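Local coordinates for protein GCN5-related N-acetyltransferase (Kribbella flavida, PDB 4IUS) that probably transfers an acyl group, most likely acetyl from acetyl-coenzyme A, to an acceptor amine, as a member of the GCN5-related N-acetyltransferase (GNAT) family, at residues A[179-184]-A[218-223]; A[161-166]-A[175-180]; A[74-79]-A[255-260]; A[32-37]-A[68-73]. The protein carries 1 engineered substitution. All blocks are in the same frame, centred on the assembly; numbering follows the deposited sequence. Where two conformers were deposited one is given.

Contact 1. Residues A[179-184]-A[218-223]; sequences TAIADG and GGATLA. With SO4 (sulfate ion), chain D.
I181 and G184 are the two residues of the 179-184 turn that meet 218-223. In this GNAT fold the turn leads from strand 171-179 into strand 185-193. The other segment, 218-223, leads from helix 202-216 into strand 222-225. Strands 185-193 and 222-225 are parallel neighbours, so the contact lies at the start of both. I181 supplies the apolar part. Its CG1 is anti to the carbonyl carbon (chi1 -78°). From there CG1 meets A220 CB at 3.8 Å and packs on the carbonyl oxygen G218 O at 3.5 Å. I181 CD1 rests on the same oxygen. G219, with positive phi, ends the helical run. G184 supplies the polar part. Its carbonyl oxygen takes two backbone N-H groups in a row. T221 N lies 2.7 Å from G184 O, in the carbonyl plane and on a lone pair. L222 N reaches G184 O at 3.1 Å and is tilted from that plane. T221 OG1 lies between the backbone N and the carbonyl carbon of its residue (chi1 64°). It is hydrogen-bonded to R9 of helix 6-19, which also bonds D183 O. At the tip of the turn sits a sulfate, probably from the crystallisation liquor. Sulfate O2 accepts a hydrogen bond from D183 N at 2.8 Å.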
loop_
_atom_site.group_PDB
_atom_site.type_symbol
_atom_site.label_atom_id
_atom_site.label_comp_id
_atom_site.label_asym_id
_atom_site.label_seq_id
_atom_site.Cartn_x
_atom_site.Cartn_y
_atom_site.Cartn_z
ATOM N N THR A 179 -7.154 0.602 -3.204
ATOM C CA THR A 179 -7.710 0.393 -1.911
ATOM C C THR A 179 -8.950 1.244 -1.660
ATOM O O THR A 179 -9.175 2.239 -2.332
ATOM C CB THR A 179 -6.689 0.671 -0.780
ATOM O OG1 THR A 179 -6.368 2.068 -0.823
ATOM C CG2 THR A 179 -5.446 -0.165 -0.943
ATOM N N ALA A 180 -9.743 0.834 -0.671
ATOM C CA ALA A 180 -10.850 1.632 -0.209
ATOM C C ALA A 180 -10.376 3.056 0.064
ATOM O O ALA A 180 -9.348 3.292 0.718
ATOM C CB ALA A 180 -11.441 1.022 1.044
ATOM N N ILE A 181 -11.178 4.035 -0.343
ATOM C CA ILE A 181 -10.831 5.434 -0.181
ATOM C C ILE A 181 -10.946 5.796 1.303
ATOM O O ILE A 181 -11.863 5.339 1.992
ATOM C CB ILE A 181 -11.706 6.325 -1.073
ATOM C CG1 ILE A 181 -11.260 6.308 -2.540
ATOM C CG2 ILE A 181 -11.754 7.773 -0.548
ATOM C CD1 ILE A 181 -11.214 5.005 -3.306
ATOM N N ALA A 182 -10.036 6.642 1.762
ATOM C CA ALA A 182 -10.067 7.241 3.093
ATOM C C ALA A 182 -9.643 8.699 2.923
ATOM O O ALA A 182 -8.579 8.968 2.424
ATOM C CB ALA A 182 -9.130 6.492 4.036
ATOM N N ASP A 183 -10.483 9.656 3.333
ATOM C CA ASP A 183 -10.150 11.081 3.159
ATOM C C ASP A 183 -9.730 11.415 1.723
ATOM O O ASP A 183 -8.793 12.184 1.493
ATOM C CB ASP A 183 -9.004 11.548 4.122
ATOM C CG ASP A 183 -8.639 13.039 3.954
ATOM O OD1 ASP A 183 -9.564 13.894 3.925
ATOM O OD2 ASP A 183 -7.410 13.392 3.862
ATOM N N GLY A 184 -10.412 10.813 0.760
ATOM C CA GLY A 184 -10.107 11.061 -0.651
ATOM C C GLY A 184 -8.857 10.363 -1.184
ATOM O O GLY A 184 -8.521 10.517 -2.359
ATOM N N GLY A 218 -14.452 5.741 -7.904
ATOM C CA GLY A 218 -14.161 5.521 -6.483
ATOM C C GLY A 218 -14.238 6.742 -5.591
ATOM O O GLY A 218 -14.177 6.622 -4.378
ATOM N N GLY A 219 -14.246 7.921 -6.197
ATOM C CA GLY A 219 -14.302 9.193 -5.451
ATOM C C GLY A 219 -12.969 9.678 -4.894
ATOM O O GLY A 219 -12.918 10.612 -4.060
ATOM N N ALA A 220 -11.875 9.062 -5.336
ATOM C CA ALA A 220 -10.558 9.460 -4.820
ATOM C C ALA A 220 -10.178 10.814 -5.423
ATOM O O ALA A 220 -10.475 11.076 -6.611
ATOM C CB ALA A 220 -9.497 8.422 -5.150
ATOM N N THR A 221 -9.457 11.605 -4.639
ATOM C CA THR A 221 -8.827 12.836 -5.115
ATOM C C THR A 221 -7.290 12.801 -5.074
ATOM O O THR A 221 -6.625 13.727 -5.540
ATOM C CB THR A 221 -9.350 14.037 -4.307
ATOM O OG1 THR A 221 -8.962 13.887 -2.938
ATOM C CG2 THR A 221 -10.873 14.120 -4.440
ATOM N N LEU A 222 -6.744 11.743 -4.515
ATOM C CA LEU A 222 -5.304 11.545 -4.479
ATOM C C LEU A 222 -5.016 10.041 -4.565
ATOM O O LEU A 222 -5.669 9.273 -3.804
ATOM C CB LEU A 222 -4.677 12.132 -3.188
ATOM C CG LEU A 222 -3.172 11.983 -3.024
ATOM C CD1 LEU A 222 -2.398 12.767 -4.069
ATOM C CD2 LEU A 222 -2.735 12.368 -1.597
ATOM N N ALA A 223 -4.057 9.599 -5.399
ATOM C CA ALA A 223 -3.641 8.202 -5.474
ATOM C C ALA A 223 -2.161 8.149 -5.219
ATOM O O ALA A 223 -1.432 9.005 -5.695
ATOM C CB ALA A 223 -3.960 7.588 -6.841
HETATM S S SO4 D . -13.668 10.744 4.922
HETATM O O1 SO4 D . -13.477 11.706 3.817
HETATM O O2 SO4 D . -12.934 9.473 4.688
HETATM O O3 SO4 D . -13.208 11.308 6.204
HETATM O O4 SO4 D . -15.110 10.505 5.031
#

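Contact 2. Residues A[161-166]-A[175-180]; sequences GGAVLI and TAAWTA
W178 CG lies between its backbone N and carbonyl carbon (chi1 69°), and chi2 of 96° turns the indole so that one face meets G162. On the same strand T175 OG1 is anti to its own backbone N (chi1 -171°), and it bonds V164 O at 2.8 Å. The indole face lies on the backbone of the partner strand. G162 CA stands 3.6 Å from the centroid of the W178 six-membered ring, almost on the ring normal, in a CH-pi contact. G162 N is above the centre of the same indole face, and G161 C lies nearer its rim. V164 CG1 comes to the ring edge, in its plane, 3.9 Å from W178 CZ3. The indole NE1 is hydrogen-bonded to P158 O.

Strands 161-168 and 171-179 form an antiparallel beta hairpin in the mixed sheet of the GNAT fold. G162 and W178 are a hydrogen-bonded pair joined by both backbone bonds, with W178 N 2.9 Å from G162 O. V164 and A176 are the next such pair. V164 N meets A176 O at 2.9 Å, but the return bond from A176 N to V164 O is weak. Between them A163 and A177 form a non-hydrogen-bonded pair with their CB atoms 3.9 Å apart. The sheet face with V164, A176 and W178 packs on helix 202-216. On the face with A163 and T175, helix 131-141 touches both side chains, and L165 CD2 lies 3.9 Å from T175 OG1.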
loop_
_atom_site.group_PDB
_atom_site.type_symbol
_atom_site.label_atom_id
_atom_site.label_comp_id
_atom_site.label_asym_id
_atom_site.label_seq_id
_atom_site.Cartn_x
_atom_site.Cartn_y
_atom_site.Cartn_z
ATOM N N GLY A 161 -12.854 0.021 -2.758
ATOM C CA GLY A 161 -11.734 -0.608 -3.421
ATOM C C GLY A 161 -12.174 -1.257 -4.717
ATOM O O GLY A 161 -13.360 -1.484 -4.965
ATOM N N GLY A 162 -11.219 -1.668 -5.514
ATOM C CA GLY A 162 -11.500 -2.375 -6.725
ATOM C C GLY A 162 -10.239 -2.803 -7.440
ATOM O O GLY A 162 -9.143 -2.591 -6.964
ATOM N N ALA A 163 -10.425 -3.402 -8.601
ATOM C CA ALA A 163 -9.312 -3.845 -9.405
ATOM C C ALA A 163 -9.683 -3.769 -10.872
ATOM O O ALA A 163 -10.854 -3.661 -11.207
ATOM C CB ALA A 163 -8.821 -5.238 -8.999
ATOM N N VAL A 164 -8.672 -3.907 -11.725
ATOM C CA VAL A 164 -8.853 -3.890 -13.179
ATOM C C VAL A 164 -8.063 -5.045 -13.798
ATOM O O VAL A 164 -7.065 -5.480 -13.237
ATOM C CB VAL A 164 -8.427 -2.529 -13.807
ATOM C CG1 VAL A 164 -9.135 -1.375 -13.102
ATOM C CG2 VAL A 164 -6.913 -2.365 -13.854
ATOM N N LEU A 165 -8.533 -5.487 -14.945
ATOM C CA LEU A 165 -7.790 -6.406 -15.788
ATOM C C LEU A 165 -7.548 -5.757 -17.130
ATOM O O LEU A 165 -8.461 -5.206 -17.763
ATOM C CB LEU A 165 -8.599 -7.709 -15.978
ATOM C CG LEU A 165 -8.738 -8.561 -14.701
ATOM C CD1 LEU A 165 -9.713 -9.712 -14.935
ATOM C CD2 LEU A 165 -7.391 -9.091 -14.199
ATOM N N ILE A 166 -6.308 -5.877 -17.579
ATOM C CA ILE A 166 -5.898 -5.535 -18.935
ATOM C C ILE A 166 -5.881 -6.849 -19.708
ATOM O O ILE A 166 -5.280 -7.838 -19.238
ATOM C CB ILE A 166 -4.508 -4.881 -18.963
ATOM C CG1 ILE A 166 -4.450 -3.637 -18.127
ATOM C CG2 ILE A 166 -4.014 -4.656 -20.384
ATOM C CD1 ILE A 166 -5.367 -2.566 -18.577
ATOM N N THR A 175 -2.827 -6.571 -14.367
ATOM C CA THR A 175 -3.796 -6.151 -13.382
ATOM C C THR A 175 -3.221 -5.053 -12.481
ATOM O O THR A 175 -2.006 -4.890 -12.390
ATOM C CB THR A 175 -4.211 -7.378 -12.496
ATOM O OG1 THR A 175 -5.325 -7.009 -11.663
ATOM C CG2 THR A 175 -3.121 -7.911 -11.616
ATOM N N ALA A 176 -4.100 -4.326 -11.818
ATOM C CA ALA A 176 -3.782 -3.371 -10.748
ATOM C C ALA A 176 -5.055 -3.159 -9.929
ATOM O O ALA A 176 -6.137 -3.432 -10.404
ATOM C CB ALA A 176 -3.286 -2.029 -11.320
ATOM N N ALA A 177 -4.879 -2.706 -8.706
ATOM C CA ALA A 177 -6.002 -2.547 -7.780
ATOM C C ALA A 177 -5.872 -1.229 -7.046
ATOM O O ALA A 177 -4.764 -0.640 -6.978
ATOM C CB ALA A 177 -5.959 -3.698 -6.774
ATOM N N TRP A 178 -6.988 -0.775 -6.479
ATOM C CA TRP A 178 -6.971 0.385 -5.604
ATOM C C TRP A 178 -7.649 0.021 -4.285
ATOM O O TRP A 178 -8.597 -0.753 -4.238
ATOM C CB TRP A 178 -7.647 1.611 -6.260
ATOM C CG TRP A 178 -9.148 1.557 -6.461
ATOM C CD1 TRP A 178 -10.111 2.068 -5.631
ATOM C CD2 TRP A 178 -9.858 1.046 -7.627
ATOM N NE1 TRP A 178 -11.342 1.871 -6.155
ATOM C CE2 TRP A 178 -11.249 1.242 -7.368
ATOM C CE3 TRP A 178 -9.482 0.391 -8.797
ATOM C CZ2 TRP A 178 -12.219 0.840 -8.262
ATOM C CZ3 TRP A 178 -10.477 0.005 -9.703
ATOM C CH2 TRP A 178 -11.816 0.207 -9.425
ATOM N N THR A 179 -7.154 0.602 -3.204
ATOM C CA THR A 179 -7.710 0.393 -1.911
ATOM C C THR A 179 -8.950 1.244 -1.660
ATOM O O THR A 179 -9.175 2.239 -2.332
ATOM C CB THR A 179 -6.689 0.671 -0.780
ATOM O OG1 THR A 179 -6.368 2.068 -0.823
ATOM C CG2 THR A 179 -5.446 -0.165 -0.943
ATOM N N ALA A 180 -9.743 0.834 -0.671
ATOM C CA ALA A 180 -10.850 1.632 -0.209
ATOM C C ALA A 180 -10.376 3.056 0.064
ATOM O O ALA A 180 -9.348 3.292 0.718
ATOM C CB ALA A 180 -11.441 1.022 1.044
#

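Contact 3. Residues A[74-79]-A[255-260]; sequences DRWLSA and GHLADL. Engineered in segment 74-79: D74 (natural residue Gly).
W76 lays one face of its indole against the backbone of G255, H256 and L257. Backbone atoms of 255-257 lie over that face, and no hydrogen bond crosses between the two segments. W76 CG is anti to its backbone N (chi1 174°), which brings it close to H256 N. H256 N stands above the centre of the indole, 3.5 Å from W76 CD2. L257 N lies over the same face nearer the rim, 3.4 Å from W76 CZ2.

Two CH-pi contacts are made on this face. G255 CA sits 4.0 Å from the centroid of the W76 five-membered ring. H256 CB is 4.0 Å from the centroid of the W76 six-membered ring.

The apolar contacts gather round the outer ring. L257 CB is 3.8 Å from W76 CZ2. L260 CD2 comes to the edge, near the ring plane, 4.2 Å from W76 CH2. The same L260 methyl lies 4.3 Å from S78 CB.

Polar bonds shape the turn that carries these groups. H256 ND1 donates to D259 OD2 at 2.8 Å, nearly in its own ring plane and on the anti side of the carboxylate. D259 N bonds H256 O. The H256 ring also stacks on W40, and W76 NE1 makes weak bonds to D252 O and P253 O.

The contact is packing between the two ends of a long stretch of chain. It joins the lead-in to edge strand 78-82 to the C-terminal tail after strand 242-251, its neighbour in the sheet. L257 and L260 also touch V101 of strand 99-109.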
loop_
_atom_site.group_PDB
_atom_site.type_symbol
_atom_site.label_atom_id
_atom_site.label_comp_id
_atom_site.label_asym_id
_atom_site.label_seq_id
_atom_site.Cartn_x
_atom_site.Cartn_y
_atom_site.Cartn_z
ATOM N N ASP A 74 1.296 -14.523 19.393
ATOM C CA ASP A 74 2.395 -15.210 18.675
ATOM C C ASP A 74 2.717 -14.566 17.333
ATOM O O ASP A 74 3.116 -15.213 16.390
ATOM C CB ASP A 74 2.107 -16.729 18.502
ATOM C CG ASP A 74 2.598 -17.581 19.655
ATOM O OD1 ASP A 74 3.678 -17.283 20.234
ATOM O OD2 ASP A 74 1.865 -18.518 20.031
ATOM N N ARG A 75 2.537 -13.239 17.272
ATOM C CA ARG A 75 2.807 -12.490 16.065
ATOM C C ARG A 75 4.075 -11.660 16.161
ATOM O O ARG A 75 4.408 -11.114 17.224
ATOM C CB ARG A 75 1.636 -11.614 15.728
ATOM C CG ARG A 75 0.448 -12.437 15.326
ATOM C CD ARG A 75 -0.727 -11.587 14.964
ATOM N NE ARG A 75 -1.946 -12.393 14.868
ATOM C CZ ARG A 75 -3.135 -11.861 14.721
ATOM N NH1 ARG A 75 -3.264 -10.544 14.571
ATOM N NH2 ARG A 75 -4.200 -12.636 14.718
ATOM N N TRP A 76 4.733 -11.550 15.027
ATOM C CA TRP A 76 5.946 -10.754 14.898
ATOM C C TRP A 76 5.633 -9.332 14.475
ATOM O O TRP A 76 4.818 -9.109 13.582
ATOM C CB TRP A 76 6.848 -11.445 13.896
ATOM C CG TRP A 76 8.090 -10.708 13.524
ATOM C CD1 TRP A 76 9.270 -10.671 14.207
ATOM C CD2 TRP A 76 8.294 -9.907 12.341
ATOM N NE1 TRP A 76 10.188 -9.907 13.537
ATOM C CE2 TRP A 76 9.641 -9.427 12.404
ATOM C CE3 TRP A 76 7.508 -9.551 11.257
ATOM C CZ2 TRP A 76 10.187 -8.614 11.423
ATOM C CZ3 TRP A 76 8.071 -8.787 10.247
ATOM C CH2 TRP A 76 9.394 -8.324 10.330
ATOM N N LEU A 77 6.320 -8.383 15.078
ATOM C CA LEU A 77 6.062 -6.960 14.819
ATOM C C LEU A 77 6.919 -6.374 13.683
ATOM O O LEU A 77 8.126 -6.534 13.629
ATOM C CB LEU A 77 6.352 -6.173 16.082
ATOM C CG LEU A 77 6.106 -4.666 16.002
ATOM C CD1 LEU A 77 4.636 -4.383 15.808
ATOM C CD2 LEU A 77 6.610 -4.015 17.276
ATOM N N SER A 78 6.251 -5.695 12.768
ATOM C CA SER A 78 6.839 -4.782 11.787
ATOM C C SER A 78 6.131 -3.479 11.922
ATOM O O SER A 78 5.059 -3.387 12.503
ATOM C CB SER A 78 6.736 -5.305 10.350
ATOM O OG SER A 78 5.426 -5.532 9.971
ATOM N N ALA A 79 6.734 -2.430 11.366
ATOM C CA ALA A 79 6.185 -1.106 11.417
ATOM C C ALA A 79 6.353 -0.427 10.060
ATOM O O ALA A 79 7.362 -0.683 9.359
ATOM C CB ALA A 79 6.873 -0.264 12.494
ATOM N N GLY A 255 11.699 -13.794 13.645
ATOM C CA GLY A 255 10.396 -13.867 13.011
ATOM C C GLY A 255 10.496 -13.709 11.510
ATOM O O GLY A 255 11.265 -14.425 10.881
ATOM N N HIS A 256 9.692 -12.835 10.932
ATOM C CA HIS A 256 9.626 -12.596 9.499
ATOM C C HIS A 256 10.542 -11.498 8.994
ATOM O O HIS A 256 10.352 -10.991 7.873
ATOM C CB HIS A 256 8.173 -12.309 9.113
ATOM C CG HIS A 256 7.295 -13.543 9.102
ATOM N ND1 HIS A 256 7.292 -14.404 8.061
ATOM C CD2 HIS A 256 6.367 -14.024 10.014
ATOM C CE1 HIS A 256 6.404 -15.379 8.302
ATOM N NE2 HIS A 256 5.837 -15.161 9.478
ATOM N N LEU A 257 11.587 -11.146 9.723
ATOM C CA LEU A 257 12.458 -10.061 9.277
ATOM C C LEU A 257 12.980 -10.294 7.854
ATOM O O LEU A 257 13.006 -9.353 7.052
ATOM C CB LEU A 257 13.612 -9.879 10.279
ATOM C CG LEU A 257 14.566 -8.731 9.961
ATOM C CD1 LEU A 257 13.860 -7.398 9.976
ATOM C CD2 LEU A 257 15.751 -8.759 10.928
ATOM N N ALA A 258 13.362 -11.534 7.525
ATOM C CA ALA A 258 13.866 -11.837 6.183
ATOM C C ALA A 258 12.843 -11.703 5.066
ATOM O O ALA A 258 13.227 -11.577 3.896
ATOM C CB ALA A 258 14.466 -13.247 6.151
ATOM N N ASP A 259 11.551 -11.769 5.417
ATOM C CA ASP A 259 10.482 -11.664 4.433
ATOM C C ASP A 259 10.044 -10.228 4.179
ATOM O O ASP A 259 9.372 -9.939 3.204
ATOM C CB ASP A 259 9.248 -12.481 4.881
ATOM C CG ASP A 259 9.541 -13.949 5.039
ATOM O OD1 ASP A 259 10.080 -14.553 4.113
ATOM O OD2 ASP A 259 9.294 -14.476 6.122
ATOM N N LEU A 260 10.370 -9.327 5.094
ATOM C CA LEU A 260 9.965 -7.951 4.944
ATOM C C LEU A 260 10.744 -7.297 3.792
ATOM O O LEU A 260 11.937 -7.504 3.628
ATOM C CB LEU A 260 10.212 -7.199 6.246
ATOM C CG LEU A 260 9.700 -5.773 6.389
ATOM C CD1 LEU A 260 8.197 -5.667 6.209
ATOM C CD2 LEU A 260 10.181 -5.180 7.699
#

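Contact 4. Residues A[32-37]-A[68-73]; sequences GLLHDE and KAFAAE
G32 and L34, on strand 30-35, face the last turn of helix 59-71, with the L34 and F70 CA atoms 7.6 Å apart. No hydrogen bond passes between the segments. The helix end is held by its own bonds: A72 N reaches K68 O and E73 N reaches F70 O.

L34 carries the contact. Its CG is anti to the carbonyl carbon (chi1 -73°), which brings L34 CG within 3.9 Å of F70 CE1. One branch, L34 CD2, stands over the centre of the F70 ring, 3.6 Å from the centroid and close to the ring normal, as a CH-pi contact. The other branch, L34 CD1, meets A69 CB at 4.2 Å. The L34 and F70 side chains cross at a slant. G32 CA comes to the edge of the F70 ring, 4.2 Å from F70 CE1.

Strand 30-35 is the middle strand of a three-stranded antiparallel sheet, between 22-27 and 44-47. Its L33 points away from helix 59-71 and packs on helix 6-19, which leaves the strand between two helices.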
loop_
_atom_site.group_PDB
_atom_site.type_symbol
_atom_site.label_atom_id
_atom_site.label_comp_id
_atom_site.label_asym_id
_atom_site.label_seq_id
_atom_site.Cartn_x
_atom_site.Cartn_y
_atom_site.Cartn_z
ATOM N N GLY A 32 -0.342 -0.098 17.444
ATOM C CA GLY A 32 -0.293 -1.464 16.921
ATOM C C GLY A 32 -1.648 -1.853 16.388
ATOM O O GLY A 32 -2.678 -1.518 16.962
ATOM N N LEU A 33 -1.656 -2.536 15.274
ATOM C CA LEU A 33 -2.877 -2.879 14.544
ATOM C C LEU A 33 -2.878 -4.386 14.314
ATOM O O LEU A 33 -2.030 -4.929 13.612
ATOM C CB LEU A 33 -2.929 -2.129 13.243
ATOM C CG LEU A 33 -2.936 -0.605 13.362
ATOM C CD1 LEU A 33 -2.620 0.041 11.996
ATOM C CD2 LEU A 33 -4.233 -0.058 13.966
ATOM N N LEU A 34 -3.834 -5.069 14.948
ATOM C CA LEU A 34 -3.891 -6.548 14.959
ATOM C C LEU A 34 -5.131 -7.013 14.178
ATOM O O LEU A 34 -6.270 -6.696 14.525
ATOM C CB LEU A 34 -3.895 -7.084 16.409
ATOM C CG LEU A 34 -2.549 -6.975 17.130
ATOM C CD1 LEU A 34 -2.635 -7.007 18.657
ATOM C CD2 LEU A 34 -1.569 -8.035 16.645
ATOM N N HIS A 35 -4.896 -7.803 13.144
ATOM C CA HIS A 35 -5.952 -8.371 12.320
ATOM C C HIS A 35 -6.502 -9.612 12.981
ATOM O O HIS A 35 -5.845 -10.211 13.828
ATOM C CB HIS A 35 -5.340 -8.691 10.980
ATOM C CG HIS A 35 -6.322 -8.884 9.884
ATOM N ND1 HIS A 35 -6.965 -10.070 9.629
ATOM C CD2 HIS A 35 -6.794 -7.968 8.966
ATOM C CE1 HIS A 35 -7.799 -9.882 8.586
ATOM N NE2 HIS A 35 -7.696 -8.616 8.182
ATOM N N ASP A 36 -7.709 -10.019 12.609
ATOM C CA ASP A 36 -8.215 -11.319 13.056
ATOM C C ASP A 36 -7.324 -12.483 12.588
ATOM O O ASP A 36 -7.077 -13.421 13.331
ATOM C CB ASP A 36 -9.666 -11.537 12.579
ATOM C CG ASP A 36 -10.695 -10.659 13.325
ATOM O OD1 ASP A 36 -10.358 -10.006 14.333
ATOM O OD2 ASP A 36 -11.867 -10.645 12.905
ATOM N N GLU A 37 -6.863 -12.417 11.343
ATOM C CA GLU A 37 -6.013 -13.465 10.774
ATOM C C GLU A 37 -4.563 -13.331 11.234
ATOM O O GLU A 37 -4.114 -12.248 11.543
ATOM C CB GLU A 37 -6.049 -13.425 9.250
ATOM C CG GLU A 37 -7.424 -13.656 8.630
ATOM C CD GLU A 37 -7.414 -13.642 7.094
ATOM O OE1 GLU A 37 -6.335 -13.464 6.481
ATOM O OE2 GLU A 37 -8.494 -13.809 6.490
ATOM N N LYS A 68 4.268 -6.500 23.460
ATOM C CA LYS A 68 3.534 -7.393 24.365
ATOM C C LYS A 68 2.240 -7.875 23.723
ATOM O O LYS A 68 1.850 -9.042 23.814
ATOM C CB LYS A 68 3.229 -6.660 25.700
ATOM C CG LYS A 68 2.543 -7.509 26.786
ATOM C CD LYS A 68 2.640 -6.885 28.186
ATOM C CE LYS A 68 1.779 -5.625 28.400
ATOM N NZ LYS A 68 1.913 -5.084 29.798
ATOM N N ALA A 69 1.519 -6.950 23.117
ATOM C CA ALA A 69 0.248 -7.253 22.481
ATOM C C ALA A 69 0.426 -8.210 21.310
ATOM O O ALA A 69 -0.359 -9.138 21.136
ATOM C CB ALA A 69 -0.447 -5.985 22.046
ATOM N N PHE A 70 1.487 -8.030 20.516
ATOM C CA PHE A 70 1.766 -8.913 19.412
ATOM C C PHE A 70 2.183 -10.281 19.944
ATOM O O PHE A 70 1.775 -11.315 19.408
ATOM C CB PHE A 70 2.855 -8.314 18.509
ATOM C CG PHE A 70 2.330 -7.393 17.445
ATOM C CD1 PHE A 70 1.592 -6.249 17.771
ATOM C CD2 PHE A 70 2.478 -7.712 16.131
ATOM C CE1 PHE A 70 1.053 -5.429 16.788
ATOM C CE2 PHE A 70 1.932 -6.908 15.133
ATOM C CZ PHE A 70 1.208 -5.757 15.459
ATOM N N ALA A 71 3.062 -10.318 20.940
ATOM C CA ALA A 71 3.552 -11.591 21.498
ATOM C C ALA A 71 2.402 -12.424 22.040
ATOM O O ALA A 71 2.444 -13.654 21.931
ATOM C CB ALA A 71 4.563 -11.308 22.578
ATOM N N ALA A 72 1.376 -11.799 22.601
ATOM C CA ALA A 72 0.206 -12.506 23.129
ATOM C C ALA A 72 -0.527 -13.277 22.055
ATOM O O ALA A 72 -1.269 -14.202 22.349
ATOM C CB ALA A 72 -0.735 -11.515 23.832
ATOM N N GLU A 73 -0.342 -12.879 20.806
ATOM C CA GLU A 73 -0.946 -13.531 19.643
ATOM C C GLU A 73 0.076 -14.363 18.876
ATOM O O GLU A 73 -0.221 -14.851 17.771
ATOM C CB GLU A 73 -1.488 -12.464 18.658
ATOM C CG GLU A 73 -2.522 -11.499 19.186
ATOM C CD GLU A 73 -3.807 -12.149 19.647
ATOM O OE1 GLU A 73 -4.110 -13.289 19.226
ATOM O OE2 GLU A 73 -4.542 -11.492 20.426
#

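How the contacts relate
From the N terminus, contact 4 comes first. It closes a loop from strand 30-35 to the end of helix 59-71, within the part built on the three-stranded sheet. Contact 3 opens just after it and spans most of the remaining chain, bringing the C-terminal tail back to the residues leading into edge strand 78-82. Contacts 2 and 1 both fall within that span. Contact 2 pairs a short hairpin, and contact 1 begins where it ends, sharing T179 and A180. These two lie on the other side of the chain's centre from contact 3, reaching the same mixed sheet. Contacts 3 and 4 touch through R75, whose NH1 lies 2.7 Å from H35 O, a probable hydrogen bond.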